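Local coordinates for malate dehydrogenase (PDB 1V9N), which catalyses the reversible, NAD-dependent oxidation of (S)-malate to oxaloacetate, a step of the tricarboxylic acid cycle, at residues A[61-73]-A[267-279]. Sequence-based numbering, arbitrary orientation.
Sequences KRYVDGIISGGVN and YVKNTSEKGSNVC
The guanidinium of R62 meets T271 at its edge: CB of T271 lies in the plane there, while OG1 sits 24° out of it and takes a bent hydrogen bond from NE of R62 (N to O 2.6 Å, 142° at the hydrogen). CG of R62 is anti to the backbone N (chi1 173°) and the chain runs extended to NE, crossing T271 at about a right angle. Further out, NH2 of R62 makes a weak bond to a water that in turn donates to O of K269. The Y63 ring also receives T271 at an edge, where methyl CG2 comes within 4.5 Å of CD1; the Y63 hydroxyl is hydrogen-bonded to ND1 of H127. That same methyl packs on CG2 of V72 at 3.5 Å. An alanine in place of R62 would probably leave OG1 of T271 and the bridging water without this donor, so the loop would be less firmly tied to the helix here.

Two turns further along the helix, OG of S69 donates to O of S272 (2.6 Å), on a lone pair in the carbonyl plane. G66 brings its CA to 3.7 Å from CA of S272, and a CB on it would clash with CG2 of T271. CA of G71 lies 3.4 Å from O of S272, in a CH...O contact, and a CB there would run into the carbonyl oxygens of T271 and S272. The helix, 60-69, ends in a Schellman motif at G70, and the type I turn N270-E273 lies along its flank, from R62 to the glycines that follow S69, close to the NADPH site, with the side chain of R62 about 6 Å from the bound NADPH.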
loop_
_atom_site.group_PDB
_atom_site.type_symbol
_atom_site.label_atom_id
_atom_site.label_comp_id
_atom_site.label_asym_id
_atom_site.label_seq_id
_atom_site.Cartn_x
_atom_site.Cartn_y
_atom_site.Cartn_z
ATOM N N LYS A 61 0.199 17.174 -24.796
ATOM C CA LYS A 61 -0.387 18.511 -24.858
ATOM C C LYS A 61 -0.388 19.176 -23.480
ATOM O O LYS A 61 -0.309 20.401 -23.372
ATOM C CB LYS A 61 -1.816 18.439 -25.397
ATOM C CG LYS A 61 -2.784 17.696 -24.496
ATOM C CD LYS A 61 -4.198 17.729 -25.062
ATOM C CE LYS A 61 -5.179 17.046 -24.119
ATOM N NZ LYS A 61 -6.578 17.117 -24.624
ATOM N N ARG A 62 -0.479 18.358 -22.434
ATOM C CA ARG A 62 -0.481 18.843 -21.060
ATOM C C ARG A 62 0.874 19.453 -20.714
ATOM O O ARG A 62 0.951 20.539 -20.139
ATOM C CB ARG A 62 -0.790 17.692 -20.095
ATOM C CG ARG A 62 -0.661 18.052 -18.620
ATOM C CD ARG A 62 -0.974 16.863 -17.705
ATOM N NE ARG A 62 -1.111 17.282 -16.316
ATOM C CZ ARG A 62 -1.663 16.547 -15.353
ATOM N NH1 ARG A 62 -2.137 15.335 -15.623
ATOM N NH2 ARG A 62 -1.755 17.034 -14.121
ATOM N N TYR A 63 1.943 18.747 -21.066
ATOM C CA TYR A 63 3.286 19.232 -20.783
ATOM C C TYR A 63 3.644 20.408 -21.674
ATOM O O TYR A 63 4.310 21.342 -21.230
ATOM C CB TYR A 63 4.307 18.101 -20.948
ATOM C CG TYR A 63 3.979 16.885 -20.112
ATOM C CD1 TYR A 63 3.584 17.016 -18.781
ATOM C CD2 TYR A 63 4.053 15.603 -20.652
ATOM C CE1 TYR A 63 3.267 15.900 -18.009
ATOM C CE2 TYR A 63 3.739 14.480 -19.886
ATOM C CZ TYR A 63 3.349 14.637 -18.568
ATOM O OH TYR A 63 3.051 13.526 -17.809
ATOM N N VAL A 64 3.208 20.359 -22.930
ATOM C CA VAL A 64 3.465 21.450 -23.869
ATOM C C VAL A 64 2.856 22.742 -23.327
ATOM O O VAL A 64 3.525 23.765 -23.249
ATOM C CB VAL A 64 2.845 21.165 -25.263
ATOM C CG1 VAL A 64 2.836 22.441 -26.107
ATOM C CG2 VAL A 64 3.639 20.077 -25.973
ATOM N N ASP A 65 1.581 22.690 -22.949
ATOM C CA ASP A 65 0.910 23.874 -22.417
ATOM C C ASP A 65 1.599 24.383 -21.154
ATOM O O ASP A 65 1.717 25.588 -20.945
ATOM C CB ASP A 65 -0.559 23.575 -22.109
ATOM C CG ASP A 65 -1.382 23.344 -23.365
ATOM O OD1 ASP A 65 -0.996 23.867 -24.437
ATOM O OD2 ASP A 65 -2.423 22.655 -23.279
ATOM N N GLY A 66 2.049 23.458 -20.313
ATOM C CA GLY A 66 2.722 23.851 -19.087
ATOM C C GLY A 66 4.035 24.551 -19.374
ATOM O O GLY A 66 4.414 25.487 -18.678
ATOM N N ILE A 67 4.732 24.101 -20.408
ATOM C CA ILE A 67 6.008 24.701 -20.776
ATOM C C ILE A 67 5.782 26.108 -21.329
ATOM O O ILE A 67 6.470 27.062 -20.957
ATOM C CB ILE A 67 6.729 23.834 -21.830
ATOM C CG1 ILE A 67 7.284 22.573 -21.154
ATOM C CG2 ILE A 67 7.836 24.633 -22.509
ATOM C CD1 ILE A 67 7.818 21.527 -22.126
ATOM N N ILE A 68 4.800 26.228 -22.211
ATOM C CA ILE A 68 4.471 27.509 -22.818
ATOM C C ILE A 68 3.947 28.520 -21.790
ATOM O O ILE A 68 4.234 29.714 -21.885
ATOM C CB ILE A 68 3.437 27.304 -23.952
ATOM C CG1 ILE A 68 4.115 26.594 -25.127
ATOM C CG2 ILE A 68 2.826 28.643 -24.367
ATOM C CD1 ILE A 68 3.172 26.220 -26.267
ATOM N N SER A 69 3.201 28.049 -20.797
ATOM C CA SER A 69 2.656 28.961 -19.792
ATOM C C SER A 69 3.611 29.259 -18.636
ATOM O O SER A 69 3.307 30.084 -17.771
ATOM C CB SER A 69 1.357 28.400 -19.220
ATOM O OG SER A 69 1.635 27.362 -18.303
ATOM N N GLY A 70 4.761 28.589 -18.612
ATOM C CA GLY A 70 5.708 28.812 -17.532
ATOM C C GLY A 70 5.358 27.987 -16.301
ATOM O O GLY A 70 5.944 28.171 -15.226
ATOM N N GLY A 71 4.396 27.080 -16.455
ATOM C CA GLY A 71 3.990 26.226 -15.349
ATOM C C GLY A 71 4.986 25.097 -15.139
ATOM O O GLY A 71 4.951 24.398 -14.125
ATOM N N VAL A 72 5.873 24.917 -16.113
ATOM C CA VAL A 72 6.916 23.899 -16.052
ATOM C C VAL A 72 8.253 24.614 -16.255
ATOM O O VAL A 72 8.445 25.303 -17.254
ATOM C CB VAL A 72 6.733 22.834 -17.165
ATOM C CG1 VAL A 72 7.923 21.882 -17.178
ATOM C CG2 VAL A 72 5.454 22.052 -16.936
ATOM N N ASN A 73 9.165 24.458 -15.303
ATOM C CA ASN A 73 10.481 25.093 -15.371
ATOM C C ASN A 73 11.376 24.306 -16.332
ATOM O O ASN A 73 11.557 23.101 -16.168
ATOM C CB ASN A 73 11.111 25.116 -13.972
ATOM C CG ASN A 73 12.365 25.980 -13.897
ATOM O OD1 ASN A 73 13.074 26.168 -14.887
ATOM N ND2 ASN A 73 12.655 26.490 -12.704
ATOM N N TYR A 267 -4.855 20.542 -2.853
ATOM C CA TYR A 267 -4.185 21.756 -3.296
ATOM C C TYR A 267 -3.210 21.620 -4.457
ATOM O O TYR A 267 -2.516 22.575 -4.802
ATOM C CB TYR A 267 -3.510 22.418 -2.094
ATOM C CG TYR A 267 -4.527 22.848 -1.063
ATOM C CD1 TYR A 267 -5.277 24.009 -1.242
ATOM C CD2 TYR A 267 -4.801 22.051 0.049
ATOM C CE1 TYR A 267 -6.283 24.365 -0.341
ATOM C CE2 TYR A 267 -5.805 22.394 0.956
ATOM C CZ TYR A 267 -6.541 23.549 0.754
ATOM O OH TYR A 267 -7.541 23.888 1.636
ATOM N N VAL A 268 -3.165 20.441 -5.067
ATOM C CA VAL A 268 -2.295 20.215 -6.213
ATOM C C VAL A 268 -2.982 20.847 -7.431
ATOM O O VAL A 268 -4.140 20.544 -7.714
ATOM C CB VAL A 268 -2.091 18.695 -6.464
ATOM C CG1 VAL A 268 -1.324 18.469 -7.759
ATOM C CG2 VAL A 268 -1.345 18.069 -5.283
ATOM N N LYS A 269 -2.268 21.721 -8.139
ATOM C CA LYS A 269 -2.806 22.411 -9.316
ATOM C C LYS A 269 -2.448 21.704 -10.617
ATOM O O LYS A 269 -1.570 20.835 -10.647
ATOM C CB LYS A 269 -2.251 23.837 -9.407
ATOM C CG LYS A 269 -2.419 24.707 -8.176
ATOM C CD LYS A 269 -1.747 26.054 -8.435
ATOM C CE LYS A 269 -1.645 26.905 -7.184
ATOM N NZ LYS A 269 -0.881 28.167 -7.453
ATOM N N ASN A 270 -3.118 22.097 -11.699
ATOM C CA ASN A 270 -2.849 21.518 -13.012
ATOM C C ASN A 270 -1.440 21.915 -13.432
ATOM O O ASN A 270 -0.897 22.903 -12.945
ATOM C CB ASN A 270 -3.858 22.026 -14.046
ATOM C CG ASN A 270 -5.278 21.605 -13.727
ATOM O OD1 ASN A 270 -5.892 22.106 -12.782
ATOM N ND2 ASN A 270 -5.806 20.670 -14.510
ATOM N N THR A 271 -0.860 21.141 -14.340
ATOM C CA THR A 271 0.495 21.375 -14.829
ATOM C C THR A 271 0.775 22.779 -15.371
ATOM O O THR A 271 1.850 23.326 -15.139
ATOM C CB THR A 271 0.859 20.358 -15.930
ATOM O OG1 THR A 271 0.669 19.027 -15.433
ATOM C CG2 THR A 271 2.322 20.530 -16.355
ATOM N N SER A 272 -0.183 23.351 -16.097
ATOM C CA SER A 272 -0.027 24.686 -16.683
ATOM C C SER A 272 0.126 25.789 -15.647
ATOM O O SER A 272 0.652 26.866 -15.938
ATOM C CB SER A 272 -1.224 25.011 -17.577
ATOM O OG SER A 272 -1.298 24.106 -18.661
ATOM N N GLU A 273 -0.347 25.520 -14.439
ATOM C CA GLU A 273 -0.263 26.488 -13.359
ATOM C C GLU A 273 1.106 26.484 -12.704
ATOM O O GLU A 273 1.759 25.445 -12.613
ATOM C CB GLU A 273 -1.322 26.175 -12.301
ATOM C CG GLU A 273 -2.725 26.586 -12.689
ATOM C CD GLU A 273 -2.893 28.089 -12.673
ATOM O OE1 GLU A 273 -2.890 28.676 -11.567
ATOM O OE2 GLU A 273 -3.013 28.686 -13.761
ATOM N N LYS A 274 1.550 27.653 -12.262
ATOM C CA LYS A 274 2.820 27.741 -11.563
ATOM C C LYS A 274 2.521 27.197 -10.168
ATOM O O LYS A 274 1.403 27.332 -9.675
ATOM C CB LYS A 274 3.296 29.194 -11.481
ATOM C CG LYS A 274 3.756 29.768 -12.810
ATOM C CD LYS A 274 4.423 31.118 -12.627
ATOM C CE LYS A 274 5.037 31.606 -13.930
ATOM N NZ LYS A 274 5.700 32.932 -13.762
ATOM N N GLY A 275 3.503 26.562 -9.540
ATOM C CA GLY A 275 3.280 26.010 -8.215
ATOM C C GLY A 275 2.285 24.858 -8.168
ATOM O O GLY A 275 1.485 24.777 -7.237
ATOM N N SER A 276 2.315 23.962 -9.152
ATOM C CA SER A 276 1.390 22.826 -9.140
ATOM C C SER A 276 1.591 22.053 -7.838
ATOM O O SER A 276 0.643 21.530 -7.251
ATOM C CB SER A 276 1.642 21.899 -10.325
ATOM O OG SER A 276 1.395 22.565 -11.552
ATOM N N ASN A 277 2.846 21.992 -7.413
ATOM C CA ASN A 277 3.251 21.330 -6.185
ATOM C C ASN A 277 2.878 19.849 -6.097
ATOM O O ASN A 277 2.337 19.390 -5.092
ATOM C CB ASN A 277 2.698 22.106 -4.981
ATOM C CG ASN A 277 3.610 22.032 -3.762
ATOM O OD1 ASN A 277 4.738 21.539 -3.841
ATOM N ND2 ASN A 277 3.126 22.536 -2.627
ATOM N N VAL A 278 3.154 19.103 -7.162
ATOM C CA VAL A 278 2.902 17.670 -7.143
ATOM C C VAL A 278 4.069 17.126 -6.320
ATOM O O VAL A 278 5.196 17.608 -6.453
ATOM C CB VAL A 278 2.956 17.047 -8.555
ATOM C CG1 VAL A 278 2.774 15.544 -8.457
ATOM C CG2 VAL A 278 1.867 17.644 -9.435
ATOM N N CYS A 279 3.803 16.148 -5.462
ATOM C CA CYS A 279 4.855 15.582 -4.628
ATOM C C CYS A 279 5.011 14.088 -4.887
ATOM O O CYS A 279 4.044 13.412 -5.231
ATOM C CB CYS A 279 4.548 15.847 -3.151
ATOM S SG CYS A 279 4.451 17.633 -2.720
HETATM O O HOH W 1 -0.504 18.590 -11.864
HETATM O O HOH W 2 4.498 23.868 -11.034
#